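Local atomic coordinates of amidohydrolase 3 domain-containing protein (PDB entry 3ICJ), a protein that binds two zinc ions and probably hydrolyses carbon-nitrogen bonds other than peptide bonds, as a member of the amidohydrolase family. Residues K89-M94 and Y494-R499; E333-A338 and D360-A365; F398-W403 and V450-V455. All coordinates share one frame; numbering follows the deposited sequence. Where two conformers were deposited one is given.

Contact 1: K89-M94 and Y494-R499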
# COMPACT_ATOMS: atom_id res chain seq x y z
N LYS A 89 -17.52 -12.73 25.92
CA LYS A 89 -18.97 -12.90 25.89
C LYS A 89 -19.43 -13.36 24.52
O LYS A 89 -20.33 -12.79 23.95
CB LYS A 89 -19.67 -11.60 26.28
CG LYS A 89 -19.34 -11.11 27.67
CD LYS A 89 -20.43 -10.20 28.22
CE LYS A 89 -19.90 -9.29 29.29
NZ LYS A 89 -19.93 -9.95 30.61
N GLY A 90 -18.79 -14.40 24.02
CA GLY A 90 -19.18 -15.01 22.75
C GLY A 90 -18.68 -14.31 21.50
O GLY A 90 -18.97 -14.75 20.39
N LYS A 91 -17.94 -13.21 21.67
CA LYS A 91 -17.40 -12.46 20.54
C LYS A 91 -16.28 -13.21 19.84
O LYS A 91 -15.74 -14.19 20.37
CB LYS A 91 -16.91 -11.07 20.96
CG LYS A 91 -18.03 -10.05 21.14
CD LYS A 91 -17.45 -8.69 21.51
CE LYS A 91 -18.45 -7.83 22.26
NZ LYS A 91 -18.70 -8.38 23.62
N PHE A 92 -15.92 -12.74 18.65
CA PHE A 92 -14.89 -13.39 17.84
C PHE A 92 -13.58 -12.60 17.83
O PHE A 92 -13.58 -11.38 17.82
CB PHE A 92 -15.40 -13.63 16.42
CG PHE A 92 -16.61 -14.54 16.35
CD1 PHE A 92 -16.45 -15.91 16.10
CD2 PHE A 92 -17.89 -14.05 16.56
CE1 PHE A 92 -17.56 -16.77 16.07
CE2 PHE A 92 -19.00 -14.90 16.52
CZ PHE A 92 -18.83 -16.25 16.27
N VAL A 93 -12.46 -13.32 17.87
CA VAL A 93 -11.13 -12.71 17.73
C VAL A 93 -10.47 -13.28 16.46
O VAL A 93 -10.70 -14.44 16.10
CB VAL A 93 -10.26 -12.95 18.99
CG1 VAL A 93 -8.88 -12.33 18.85
CG2 VAL A 93 -10.94 -12.40 20.25
N MET A 94 -9.65 -12.48 15.78
CA MET A 94 -8.82 -12.97 14.65
C MET A 94 -7.49 -12.19 14.58
O MET A 94 -7.41 -11.07 15.12
CB MET A 94 -9.62 -12.88 13.32
CG MET A 94 -9.88 -11.44 12.75
SD MET A 94 -10.55 -11.40 11.04
CE MET A 94 -9.02 -11.45 10.10
N TYR A 494 -4.34 -8.54 17.28
CA TYR A 494 -5.64 -9.16 17.13
C TYR A 494 -6.71 -8.11 17.02
O TYR A 494 -6.55 -6.98 17.50
CB TYR A 494 -5.95 -10.10 18.30
CG TYR A 494 -6.02 -9.41 19.66
CD1 TYR A 494 -7.21 -8.87 20.13
CD2 TYR A 494 -4.89 -9.33 20.47
CE1 TYR A 494 -7.28 -8.25 21.37
CE2 TYR A 494 -4.94 -8.71 21.72
CZ TYR A 494 -6.14 -8.17 22.16
OH TYR A 494 -6.18 -7.56 23.39
N ILE A 495 -7.83 -8.50 16.42
CA ILE A 495 -9.00 -7.63 16.41
C ILE A 495 -10.20 -8.40 16.94
O ILE A 495 -10.24 -9.63 16.85
CB ILE A 495 -9.28 -7.02 15.00
CG1 ILE A 495 -9.40 -8.12 13.94
CG2 ILE A 495 -8.19 -6.00 14.63
CD1 ILE A 495 -9.84 -7.65 12.56
N ILE A 496 -11.15 -7.68 17.53
CA ILE A 496 -12.33 -8.29 18.14
C ILE A 496 -13.57 -7.91 17.33
O ILE A 496 -13.82 -6.74 17.07
CB ILE A 496 -12.49 -7.86 19.63
CG1 ILE A 496 -11.22 -8.21 20.44
CG2 ILE A 496 -13.76 -8.48 20.26
CD1 ILE A 496 -11.17 -7.59 21.83
N LEU A 497 -14.34 -8.92 16.93
CA LEU A 497 -15.48 -8.73 16.05
C LEU A 497 -16.77 -9.27 16.71
O LEU A 497 -16.73 -10.29 17.43
CB LEU A 497 -15.21 -9.47 14.72
CG LEU A 497 -14.02 -9.02 13.87
CD1 LEU A 497 -13.66 -10.07 12.86
CD2 LEU A 497 -14.32 -7.67 13.19
N ASP A 498 -17.88 -8.56 16.50
CA ASP A 498 -19.20 -9.02 16.94
C ASP A 498 -19.70 -10.24 16.17
O ASP A 498 -20.32 -11.12 16.76
CB ASP A 498 -20.24 -7.89 16.83
CG ASP A 498 -20.00 -6.78 17.83
OD1 ASP A 498 -19.40 -7.03 18.89
OD2 ASP A 498 -20.43 -5.64 17.54
N ARG A 499 -19.44 -10.28 14.87
CA ARG A 499 -19.89 -11.38 13.99
C ARG A 499 -18.72 -12.30 13.62
O ARG A 499 -17.57 -11.89 13.64
CB ARG A 499 -20.53 -10.82 12.71
CG ARG A 499 -19.66 -9.79 11.99
CD ARG A 499 -19.87 -9.72 10.48
NE ARG A 499 -19.08 -8.65 9.86
CZ ARG A 499 -17.80 -8.74 9.50
NH1 ARG A 499 -17.18 -7.70 8.96
NH2 ARG A 499 -17.13 -9.88 9.67
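F92 and L497 grip each other through two backbone hydrogen bonds where the strand 494-497, close to the C-terminal end of the model, runs antiparallel to the start of strand 92-102. Such pairing of a late strand with a strand whose far end carries the zinc ligand H101, with H103 just after it, is consistent with the amidohydrolase fold, whose small β-domain is built from both ends of the chain. L497 N donates to F92 O at 2.7 Å and F92 N returns a bond to L497 O at 2.9 Å. M94 and I495 form the next hydrogen-bonded pair, with M94 N reaching I495 O at 3.1 Å. Between these two pairs V93 and I496 make a non-hydrogen-bonded pair, and V93 CA approaches I495 O in a CA-H...O contact.

On the face that carries F92, M94, I495 and L497, the M94 and I495 side chains lie alongside each other. A chi1 of 71° sets M94 CG between its own backbone N and carbonyl carbon, 3.6 Å from I495 CG1. M94 SD rests 3.8 Å from L497 CD1. Helix 463-477 packs over this face, touching M94 through L467 and T471. On the face of V93 and I496, V93 CG1 meets Y494 CB at 3.7 Å, while I45 of strand 44-49 also touches V93.

Next to the F92-L497 pair, K91 lies beside D498, but its NZ bonds to L88 O and stays 5.0 Å from D498 OD1. The F92 ring takes D498 O at its edge, in plane, while its CD2 lies 3.5 Å from R499 C.

Contact 2: E333-A338 and D360-A365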
# COMPACT_ATOMS: atom_id res chain seq x y z
N GLU A 333 21.91 -4.40 -10.17
CA GLU A 333 22.84 -3.45 -9.51
C GLU A 333 22.34 -3.04 -8.09
O GLU A 333 23.11 -3.01 -7.14
CB GLU A 333 23.06 -2.22 -10.40
CG GLU A 333 24.31 -1.37 -10.09
CD GLU A 333 24.02 -0.18 -9.18
OE1 GLU A 333 25.00 0.42 -8.67
OE2 GLU A 333 22.83 0.15 -8.96
N VAL A 334 21.04 -2.76 -7.97
CA VAL A 334 20.46 -2.39 -6.68
C VAL A 334 20.44 -3.59 -5.74
O VAL A 334 20.83 -3.46 -4.58
CB VAL A 334 19.05 -1.76 -6.83
CG1 VAL A 334 18.35 -1.62 -5.47
CG2 VAL A 334 19.15 -0.41 -7.50
N ILE A 335 20.03 -4.75 -6.25
CA ILE A 335 20.06 -6.01 -5.50
C ILE A 335 21.45 -6.30 -4.91
O ILE A 335 21.58 -6.71 -3.76
CB ILE A 335 19.55 -7.23 -6.34
CG1 ILE A 335 18.06 -7.09 -6.65
CG2 ILE A 335 19.79 -8.54 -5.61
CD1 ILE A 335 17.55 -8.13 -7.69
N GLU A 336 22.50 -6.06 -5.70
CA GLU A 336 23.84 -6.34 -5.20
C GLU A 336 24.25 -5.40 -4.07
O GLU A 336 25.08 -5.75 -3.24
CB GLU A 336 24.86 -6.32 -6.34
CG GLU A 336 24.70 -7.49 -7.32
CD GLU A 336 24.96 -8.84 -6.67
OE1 GLU A 336 25.90 -8.97 -5.85
OE2 GLU A 336 24.22 -9.80 -6.99
N ARG A 337 23.65 -4.21 -4.04
CA ARG A 337 23.86 -3.27 -2.94
C ARG A 337 23.00 -3.64 -1.73
O ARG A 337 23.39 -3.38 -0.59
CB ARG A 337 23.53 -1.83 -3.39
CG ARG A 337 24.51 -1.21 -4.38
CD ARG A 337 24.03 0.19 -4.79
NE ARG A 337 24.42 1.21 -3.80
CZ ARG A 337 24.12 2.51 -3.90
NH1 ARG A 337 23.39 2.98 -4.91
NH2 ARG A 337 24.54 3.34 -2.95
N ALA A 338 21.82 -4.23 -1.98
CA ALA A 338 20.92 -4.64 -0.89
C ALA A 338 21.43 -5.88 -0.14
O ALA A 338 21.28 -5.97 1.07
CB ALA A 338 19.49 -4.87 -1.41
N ASP A 360 14.01 -12.39 -14.40
CA ASP A 360 15.39 -12.42 -14.89
C ASP A 360 16.36 -11.83 -13.89
O ASP A 360 17.46 -12.35 -13.70
CB ASP A 360 15.54 -11.62 -16.20
CG ASP A 360 14.91 -12.31 -17.40
OD1 ASP A 360 14.55 -13.50 -17.34
OD2 ASP A 360 14.77 -11.62 -18.43
N ALA A 361 15.98 -10.71 -13.29
CA ALA A 361 16.84 -10.02 -12.35
C ALA A 361 17.07 -10.84 -11.08
O ALA A 361 18.20 -10.90 -10.58
CB ALA A 361 16.28 -8.67 -12.02
N PHE A 362 15.99 -11.46 -10.57
CA PHE A 362 16.07 -12.31 -9.38
C PHE A 362 16.86 -13.59 -9.64
O PHE A 362 17.64 -14.02 -8.79
CB PHE A 362 14.67 -12.66 -8.83
CG PHE A 362 13.92 -11.49 -8.27
CD1 PHE A 362 14.58 -10.43 -7.66
CD2 PHE A 362 12.52 -11.47 -8.33
CE1 PHE A 362 13.87 -9.35 -7.14
CE2 PHE A 362 11.81 -10.39 -7.81
CZ PHE A 362 12.48 -9.33 -7.21
N GLU A 363 16.64 -14.19 -10.81
CA GLU A 363 17.37 -15.38 -11.23
C GLU A 363 18.87 -15.13 -11.29
O GLU A 363 19.64 -15.92 -10.75
CB GLU A 363 16.92 -15.81 -12.62
CG GLU A 363 16.09 -17.06 -12.65
CD GLU A 363 16.44 -17.94 -13.83
OE1 GLU A 363 16.94 -19.06 -13.60
OE2 GLU A 363 16.21 -17.51 -14.97
N GLU A 364 19.26 -14.05 -11.96
CA GLU A 364 20.68 -13.75 -12.20
C GLU A 364 21.40 -13.45 -10.90
O GLU A 364 22.50 -13.93 -10.67
CB GLU A 364 20.83 -12.58 -13.18
CG GLU A 364 22.25 -12.00 -13.23
CD GLU A 364 22.45 -11.01 -14.36
OE1 GLU A 364 21.83 -11.18 -15.43
OE2 GLU A 364 23.24 -10.07 -14.17
N ALA A 365 20.75 -12.67 -10.04
CA ALA A 365 21.32 -12.30 -8.74
C ALA A 365 21.18 -13.40 -7.67
O ALA A 365 21.67 -13.24 -6.56
CB ALA A 365 20.71 -10.99 -8.25
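Two helical segments, 333-338 and 360-365, meet with their axes 10.3 Å apart and inclined by 48°, and the nearest CA atoms are those of I335 and A365. I335 reaches the other helix with both branches. CG2, anti to the backbone N, abuts A365 CB at 3.7 Å, whereas CG1 carries CD1 to the edge of the F362 ring, 3.8 Å from F362 CD1. The I335 and F362 side chains cross at about a right angle.

At the exposed margin E336 folds back at chi2 (-64°), bringing OE2 to 3.9 Å from A365 CB. That carboxylate is engaged in a salt bridge with K339, whose NZ also bonds to A365 O; the lysine thus ties the first helix to the last residue of the second segment. F367 extends the apolar packing around I335. In sequence the two helices, 328-338 and 352-365, precede and follow strand 346-349, which carries the zinc ligand H348. They are neighbours in the helical layer outside the strands of a (β/α)-barrel, the catalytic scaffold of amidohydrolases, with the F362 side chain about 13 Å from a bound zinc ion.

Contact 3: F398-W403 and V450-V455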
# COMPACT_ATOMS: atom_id res chain seq x y z
N PHE A 398 -8.27 -4.15 -7.28
CA PHE A 398 -7.96 -3.81 -8.69
C PHE A 398 -8.95 -4.53 -9.64
O PHE A 398 -9.28 -4.01 -10.70
CB PHE A 398 -6.53 -4.24 -9.08
CG PHE A 398 -5.41 -3.31 -8.62
CD1 PHE A 398 -5.61 -2.31 -7.69
CD2 PHE A 398 -4.12 -3.51 -9.10
CE1 PHE A 398 -4.55 -1.48 -7.27
CE2 PHE A 398 -3.06 -2.70 -8.70
CZ PHE A 398 -3.28 -1.68 -7.78
N ILE A 399 -9.40 -5.71 -9.25
CA ILE A 399 -10.40 -6.46 -10.04
C ILE A 399 -11.69 -5.65 -10.24
O ILE A 399 -12.20 -5.56 -11.37
CB ILE A 399 -10.70 -7.85 -9.44
CG1 ILE A 399 -9.44 -8.72 -9.46
CG2 ILE A 399 -11.81 -8.54 -10.24
CD1 ILE A 399 -9.52 -10.02 -8.62
N VAL A 400 -12.19 -5.05 -9.16
CA VAL A 400 -13.33 -4.14 -9.18
C VAL A 400 -13.06 -2.83 -9.95
O VAL A 400 -13.86 -2.42 -10.79
CB VAL A 400 -13.81 -3.81 -7.72
CG1 VAL A 400 -15.02 -2.87 -7.73
CG2 VAL A 400 -14.15 -5.08 -6.97
N SER A 401 -11.92 -2.19 -9.68
CA SER A 401 -11.61 -0.85 -10.20
C SER A 401 -11.24 -0.82 -11.67
O SER A 401 -11.59 0.12 -12.39
CB SER A 401 -10.47 -0.22 -9.41
OG SER A 401 -10.82 -0.02 -8.07
N ASP A 402 -10.50 -1.83 -12.10
CA ASP A 402 -9.94 -1.85 -13.45
C ASP A 402 -10.86 -2.57 -14.44
O ASP A 402 -10.48 -3.61 -14.99
CB ASP A 402 -8.55 -2.50 -13.44
CG ASP A 402 -7.57 -1.79 -12.51
OD1 ASP A 402 -7.89 -0.72 -11.93
OD2 ASP A 402 -6.43 -2.30 -12.39
N TRP A 403 -12.05 -2.02 -14.66
CA TRP A 403 -13.06 -2.60 -15.54
C TRP A 403 -12.58 -2.62 -17.01
O TRP A 403 -13.09 -3.37 -17.83
CB TRP A 403 -14.39 -1.82 -15.43
CG TRP A 403 -14.24 -0.34 -15.77
CD1 TRP A 403 -14.03 0.69 -14.89
CD2 TRP A 403 -14.26 0.27 -17.09
NE1 TRP A 403 -13.91 1.88 -15.57
CE2 TRP A 403 -14.05 1.65 -16.91
CE3 TRP A 403 -14.43 -0.23 -18.39
CZ2 TRP A 403 -14.01 2.56 -17.99
CZ3 TRP A 403 -14.38 0.66 -19.46
CH2 TRP A 403 -14.18 2.04 -19.25
N VAL A 450 -12.99 -12.87 -3.16
CA VAL A 450 -13.91 -13.98 -3.00
C VAL A 450 -14.99 -14.00 -4.08
O VAL A 450 -15.30 -15.06 -4.63
CB VAL A 450 -14.56 -13.95 -1.58
CG1 VAL A 450 -15.60 -15.07 -1.43
CG2 VAL A 450 -13.47 -14.05 -0.50
N ASN A 451 -15.53 -12.83 -4.41
CA ASN A 451 -16.71 -12.74 -5.28
C ASN A 451 -16.46 -12.34 -6.72
O ASN A 451 -17.28 -12.65 -7.59
CB ASN A 451 -17.77 -11.81 -4.66
CG ASN A 451 -18.20 -12.27 -3.28
OD1 ASN A 451 -18.38 -13.46 -3.05
ND2 ASN A 451 -18.38 -11.31 -2.36
N ARG A 452 -15.36 -11.63 -6.98
CA ARG A 452 -15.10 -11.04 -8.30
C ARG A 452 -13.94 -11.72 -9.05
O ARG A 452 -13.08 -12.34 -8.44
CB ARG A 452 -14.85 -9.52 -8.20
CG ARG A 452 -16.07 -8.67 -7.73
CD ARG A 452 -17.19 -8.57 -8.80
NE ARG A 452 -16.68 -8.12 -10.11
CZ ARG A 452 -16.61 -6.84 -10.50
NH1 ARG A 452 -17.01 -5.86 -9.69
NH2 ARG A 452 -16.14 -6.55 -11.70
N TYR A 453 -13.92 -11.56 -10.37
CA TYR A 453 -12.87 -12.10 -11.26
C TYR A 453 -12.80 -11.22 -12.52
O TYR A 453 -13.76 -10.52 -12.85
CB TYR A 453 -13.19 -13.57 -11.62
CG TYR A 453 -14.61 -13.76 -12.08
CD1 TYR A 453 -14.96 -13.52 -13.41
CD2 TYR A 453 -15.62 -14.14 -11.19
CE1 TYR A 453 -16.27 -13.65 -13.83
CE2 TYR A 453 -16.94 -14.29 -11.62
CZ TYR A 453 -17.24 -14.04 -12.95
OH TYR A 453 -18.53 -14.18 -13.41
N VAL A 454 -11.67 -11.25 -13.23
CA VAL A 454 -11.57 -10.51 -14.48
C VAL A 454 -12.37 -11.23 -15.57
O VAL A 454 -13.34 -10.67 -16.10
CB VAL A 454 -10.11 -10.25 -14.90
CG1 VAL A 454 -10.05 -9.52 -16.23
CG2 VAL A 454 -9.40 -9.45 -13.81
N VAL A 455 -11.96 -12.46 -15.87
CA VAL A 455 -12.66 -13.33 -16.82
C VAL A 455 -12.84 -14.77 -16.30
O VAL A 455 -13.83 -15.42 -16.65
CB VAL A 455 -11.95 -13.41 -18.20
CG1 VAL A 455 -12.21 -12.13 -19.00
CG2 VAL A 455 -10.46 -13.68 -18.05
O HOH W 1 -15.81 -3.39 -12.13
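I399 drives its CG2 methyl against the backbone of R452-V454, joining the short helix 398-401 to the chain that leaves helix 442-451. Both elements follow strands of the parallel sheet in the amidohydrolase (β/α)-barrel: 398-401 comes after 391-394, and 442-451 after 429-431.

The close packing centres on that one methyl. A chi1 of -63° sets I399 CG1 beside the backbone N and turns CG2 toward 452-454, 3.7 Å from Y453 C and 3.8 Å from R452 CB, while V454 CG2 lies farther off at 4.4 Å. Y418 touches both I399 and V454, adding an aromatic neighbour to this apolar patch. The Y453 CB, by contrast, points away from the helix, and its side chain meets R460 instead.

The looser, more exposed side belongs to V400 and R452. Successive bends at chi2 and chi3 (-71° and -52°) fold the arginine so that it crosses V400 at about a right angle and NH1 comes within 4.0 Å of V400 CG2. The guanidinium gains its polar link to the helix through water: at the group's edge, in plane, a water molecule accepts from R452 NH2 at 3.2 Å and donates to V400 O at 2.6 Å.

Contact 2 is the buried one of the three; contacts 1 and 3 lie at the surface. No two share a helix or strand. Contact 1 joins an early strand to the last strand of the chain, and contacts 2 and 3 are nested in sequence between its two segments, one following the other within the barrel region. Their chemistry differs accordingly: main-chain hydrogen bonds dominate contact 1, apolar side chains fill the helix interface of contact 2, and contact 3 combines a methyl pressed on backbone with a water-mediated arginine. Between nearest atoms, contact 1 is about 27 Å from contact 2 but about 12 Å from contact 3.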